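Type IV pilus biogenesis protein PilB (PDB 7B7P) is a minor type IV pilin with a von Willebrand factor A-like module, a magnesium-binding protein with a direct role in adhesion. Local coordinates at residues Gln21-Asp24 / Arg25-Lys29; Gln179-Val183 / Lys184-Asn188. One frame throughout, in Å; residues are numbered along the deposited sequence.

Interaction 1: Gln21-Asp24 / Arg25-Lys29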
loop_
_atom_site.group_PDB
_atom_site.type_symbol
_atom_site.label_atom_id
_atom_site.label_comp_id
_atom_site.label_asym_id
_atom_site.label_seq_id
_atom_site.Cartn_x
_atom_site.Cartn_y
_atom_site.Cartn_z
ATOM N N GLN A 21 34.749 8.948 -2.875
ATOM C CA GLN A 21 34.280 10.160 -3.534
ATOM C C GLN A 21 33.700 9.841 -4.905
ATOM O O GLN A 21 32.691 10.431 -5.307
ATOM C CB GLN A 21 35.414 11.188 -3.627
ATOM C CG GLN A 21 35.879 11.669 -2.246
ATOM C CD GLN A 21 36.723 12.934 -2.266
ATOM O OE1 GLN A 21 37.512 13.162 -3.187
ATOM N NE2 GLN A 21 36.562 13.764 -1.239
ATOM N N TYR A 22 34.302 8.891 -5.628
ATOM C CA TYR A 22 33.704 8.428 -6.879
ATOM C C TYR A 22 32.288 7.926 -6.649
ATOM O O TYR A 22 31.348 8.376 -7.315
ATOM C CB TYR A 22 34.549 7.324 -7.512
ATOM C CG TYR A 22 35.753 7.825 -8.275
ATOM C CD1 TYR A 22 35.698 8.994 -9.020
ATOM C CD2 TYR A 22 36.947 7.122 -8.242
ATOM C CE1 TYR A 22 36.811 9.448 -9.714
ATOM C CE2 TYR A 22 38.053 7.563 -8.928
ATOM C CZ TYR A 22 37.984 8.720 -9.660
ATOM O OH TYR A 22 39.107 9.134 -10.338
ATOM N N VAL A 23 32.124 7.000 -5.697
ATOM C CA VAL A 23 30.797 6.489 -5.352
ATOM C C VAL A 23 29.856 7.630 -4.990
ATOM O O VAL A 23 28.777 7.770 -5.579
ATOM C CB VAL A 23 30.898 5.460 -4.216
ATOM C CG1 VAL A 23 29.518 5.110 -3.707
ATOM C CG2 VAL A 23 31.635 4.223 -4.701
ATOM N N ASP A 24 30.259 8.486 -4.041
ATOM C CA ASP A 24 29.384 9.594 -3.652
ATOM C C ASP A 24 29.042 10.489 -4.839
ATOM O O ASP A 24 27.939 11.045 -4.906
ATOM C CB ASP A 24 30.021 10.423 -2.532
ATOM C CG ASP A 24 29.030 11.409 -1.890
ATOM O OD1 ASP A 24 27.887 10.999 -1.608
ATOM O OD2 ASP A 24 29.380 12.592 -1.663
ATOM N N ARG A 25 29.965 10.628 -5.791
ATOM C CA ARG A 25 29.720 11.480 -6.949
ATOM C C ARG A 25 28.630 10.888 -7.831
ATOM O O ARG A 25 27.659 11.567 -8.185
ATOM C CB ARG A 25 31.018 11.658 -7.744
ATOM C CG ARG A 25 31.185 12.982 -8.463
ATOM C CD ARG A 25 32.668 13.355 -8.537
ATOM N NE ARG A 25 32.935 14.654 -7.920
ATOM C CZ ARG A 25 34.008 14.937 -7.183
ATOM N NH1 ARG A 25 34.935 14.009 -6.957
ATOM N NH2 ARG A 25 34.149 16.154 -6.662
ATOM N N THR A 26 28.777 9.615 -8.194
ATOM C CA THR A 26 27.770 8.995 -9.040
ATOM C C THR A 26 26.455 8.798 -8.282
ATOM O O THR A 26 25.377 8.971 -8.864
ATOM C CB THR A 26 28.339 7.696 -9.629
ATOM O OG1 THR A 26 27.299 6.925 -10.246
ATOM C CG2 THR A 26 29.020 6.875 -8.585
ATOM N N VAL A 27 26.520 8.529 -6.972
ATOM C CA VAL A 27 25.311 8.423 -6.155
ATOM C C VAL A 27 24.575 9.757 -6.071
ATOM O O VAL A 27 23.337 9.791 -5.991
ATOM C CB VAL A 27 25.675 7.894 -4.752
ATOM C CG1 VAL A 27 24.690 8.373 -3.700
ATOM C CG2 VAL A 27 25.769 6.382 -4.762
ATOM N N GLY A 28 25.315 10.873 -6.087
ATOM C CA GLY A 28 24.713 12.197 -5.994
ATOM C C GLY A 28 23.864 12.588 -7.190
ATOM O O GLY A 28 23.087 13.549 -7.102
ATOM N N LYS A 29 23.978 11.861 -8.301
ATOM C CA LYS A 29 23.202 12.147 -9.498
ATOM C C LYS A 29 22.020 11.193 -9.693
ATOM O O LYS A 29 21.341 11.265 -10.722
ATOM C CB LYS A 29 24.122 12.117 -10.727
ATOM C CG LYS A 29 25.288 13.116 -10.668
ATOM C CD LYS A 29 26.133 13.043 -11.940
ATOM C CE LYS A 29 27.620 13.277 -11.657
ATOM N NZ LYS A 29 28.459 12.198 -12.297
#

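Interaction 2: Gln179-Val183 / Lys184-Asn188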
loop_
_atom_site.group_PDB
_atom_site.type_symbol
_atom_site.label_atom_id
_atom_site.label_comp_id
_atom_site.label_asym_id
_atom_site.label_seq_id
_atom_site.Cartn_x
_atom_site.Cartn_y
_atom_site.Cartn_z
ATOM N N GLN A 179 -19.883 13.098 15.461
ATOM C CA GLN A 179 -20.244 12.734 16.825
ATOM C C GLN A 179 -21.603 12.044 16.915
ATOM O O GLN A 179 -22.087 11.799 18.022
ATOM C CB GLN A 179 -20.226 13.976 17.722
ATOM C CG GLN A 179 -18.847 14.498 17.970
ATOM C CD GLN A 179 -18.320 15.319 16.797
ATOM O OE1 GLN A 179 -17.151 15.194 16.422
ATOM N NE2 GLN A 179 -19.181 16.164 16.211
ATOM N N GLY A 180 -22.226 11.729 15.783
ATOM C CA GLY A 180 -23.521 11.083 15.816
ATOM C C GLY A 180 -24.679 11.963 16.229
ATOM O O GLY A 180 -25.678 11.456 16.748
ATOM N N ARG A 181 -24.578 13.271 16.011
ATOM C CA ARG A 181 -25.674 14.183 16.272
ATOM C C ARG A 181 -26.224 14.697 14.950
ATOM O O ARG A 181 -25.570 14.616 13.902
ATOM C CB ARG A 181 -25.221 15.325 17.193
ATOM C CG ARG A 181 -25.001 14.820 18.607
ATOM C CD ARG A 181 -24.324 15.791 19.516
ATOM N NE ARG A 181 -23.209 15.141 20.208
ATOM C CZ ARG A 181 -23.130 14.939 21.524
ATOM N NH1 ARG A 181 -24.111 15.329 22.325
ATOM N NH2 ARG A 181 -22.062 14.331 22.043
ATOM N N ASN A 182 -27.468 15.169 15.013
ATOM C CA ASN A 182 -28.188 15.642 13.836
ATOM C C ASN A 182 -27.573 16.945 13.328
ATOM O O ASN A 182 -27.429 17.914 14.083
ATOM C CB ASN A 182 -29.666 15.820 14.196
ATOM C CG ASN A 182 -30.553 16.155 12.993
ATOM O OD1 ASN A 182 -30.107 16.661 11.953
ATOM N ND2 ASN A 182 -31.828 15.816 13.125
ATOM N N VAL A 183 -27.194 16.962 12.045
ATOM C CA VAL A 183 -26.529 18.121 11.455
ATOM C C VAL A 183 -27.414 19.355 11.433
ATOM O O VAL A 183 -26.907 20.459 11.227
ATOM C CB VAL A 183 -26.080 17.865 10.003
ATOM C CG1 VAL A 183 -24.857 16.962 9.960
ATOM C CG2 VAL A 183 -27.232 17.301 9.197
ATOM N N LYS A 184 -28.724 19.189 11.603
ATOM C CA LYS A 184 -29.622 20.333 11.675
ATOM C C LYS A 184 -29.565 21.009 13.040
ATOM O O LYS A 184 -29.769 22.226 13.130
ATOM C CB LYS A 184 -31.052 19.898 11.330
ATOM C CG LYS A 184 -31.387 20.091 9.853
ATOM C CD LYS A 184 -32.179 18.933 9.248
ATOM C CE LYS A 184 -32.054 18.949 7.714
ATOM N NZ LYS A 184 -32.758 17.824 7.024
ATOM N N LYS A 185 -29.252 20.261 14.100
ATOM C CA LYS A 185 -29.195 20.853 15.432
ATOM C C LYS A 185 -27.794 21.359 15.782
ATOM O O LYS A 185 -27.645 22.493 16.245
ATOM C CB LYS A 185 -29.726 19.856 16.469
ATOM C CG LYS A 185 -31.212 19.550 16.231
ATOM C CD LYS A 185 -32.059 19.646 17.504
ATOM C CE LYS A 185 -32.990 18.442 17.678
ATOM N NZ LYS A 185 -34.155 18.740 18.577
ATOM N N THR A 186 -26.759 20.558 15.561
ATOM C CA THR A 186 -25.432 21.139 15.439
ATOM C C THR A 186 -25.334 21.818 14.077
ATOM O O THR A 186 -26.256 21.760 13.261
ATOM C CB THR A 186 -24.336 20.077 15.611
ATOM O OG1 THR A 186 -24.039 19.465 14.344
ATOM C CG2 THR A 186 -24.744 19.011 16.626
ATOM N N GLY A 187 -24.219 22.482 13.815
ATOM C CA GLY A 187 -24.061 23.109 12.518
ATOM C C GLY A 187 -23.221 22.326 11.546
ATOM O O GLY A 187 -23.058 22.752 10.397
ATOM N N ASN A 188 -22.716 21.168 11.963
ATOM C CA ASN A 188 -21.624 20.505 11.275
ATOM C C ASN A 188 -22.092 19.873 9.969
ATOM O O ASN A 188 -23.288 19.726 9.699
ATOM C CB ASN A 188 -20.994 19.450 12.183
ATOM C CG ASN A 188 -20.549 20.026 13.516
ATOM O OD1 ASN A 188 -20.987 19.572 14.570
ATOM N ND2 ASN A 188 -19.682 21.040 13.473
#

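Interaction 1: Gln21-Asp24 / Arg25-Lys29
Val27 packs one helical turn beyond Val23, and the two side chains lie alongside each other, pointing the same way. CB of Val27 sits over the preceding turn, 3.2 Å from Val23 O. With CG1 anti to the backbone N (chi1 152°), the other branch, CG2, stands beside that N and faces back to Val23, lying 4.1 Å from Val23 CG1. The same Val23 carbonyl is gripped by the backbone: Val27 N donates to Val23 O at 2.8 Å.

Thr26 crowds the turn next to it. Its CG2 methyl fits between two carbonyl oxygens, 3.0 Å from Tyr22 O and 3.1 Å from Val23 O, which is tight for a carbon. Thr26 N also bonds to Tyr22 O, nearly straight at the hydrogen (169°).

Arg25 lies on another side of the helix. Its chain bends at chi2 and chi3, which brings NH1 back to 4.4 Å from Gln21 CB. The guanidinium meets that carbon obliquely, a loose contact.

Gly28 N donates to Asp24 O at 2.9 Å from above the carbonyl plane.

This is the C-terminal end of helix 9-27. Val23 and Val27 face strands, both touching Tyr109 of strand 104-112; Val23 also meets Ile55 of strand 53-57, and Val27 meets Ile149 of strand 148-152. Asp24 OD1 is hydrogen-bonded to Ser129 and Tyr109, tying the helix to the strands it lies against.

Interaction 2: Gln179-Val183 / Lys184-Asn188
An Asx turn and a type I beta turn share Asn182 as their first residue in this loop of the von Willebrand factor A-like domain, and an ST turn at Thr186 comes after them. Asn182 makes the Asx turn with its side chain. OD1 accepts from Lys184 N at 2.9 Å; the bond is straight at the hydrogen (169°), but the donor sits above the amide carbonyl plane. With CG anti to the backbone N (chi1 -173°), the amide lies beside the carbonyl carbon and reaches forward over the turn. OD1 is also 3.4 Å from Lys184 CB.

The backbone carbonyl of Asn182 takes two bonds. Lys185 N donates to Asn182 O at 3.0 Å from well above the carbonyl plane, closing the type I beta turn through Val183 and Lys184. Thr186 N reaches Asn182 O more directly, at 3.1 Å.

Thr186 turns both branches to use. Its CG2 lies 3.8 Å from Arg181 CB, a small apolar contact. Its OG1 accepts from Asn188 N at 3.2 Å, forming the ST turn, and is also hydrogen-bonded to Asp177. Val183 CG1 lies 3.2 Å from Asn188 O.

The loop joins strand 162-169 to helix 191-209. The Val183 side chain is about 11 Å from that of Ser173, a magnesium-binding residue. The loop lies on the surface near the metal ion-dependent adhesion site (MIDAS), the metal site characteristic of von Willebrand factor A-like domains.

Overall arrangement
Interactions 1 and 2 lie on opposite sides of the chain's centre, with their centres 58 Å apart and no touch between them. They share no helix or strand. Interaction 1 is partly buried: its valines lie against strands, and regular helix bonds run along its backbone. Interaction 2 is a surface contact with no buried residue. There a loop is shaped by side-chain-to-backbone bonds and short turns. The two also differ in setting. Residues 21-29 close the N-terminal helix, away from the known metal-binding residues, whereas residues 179-188 belong to the von Willebrand factor A-like module and lie near its magnesium site.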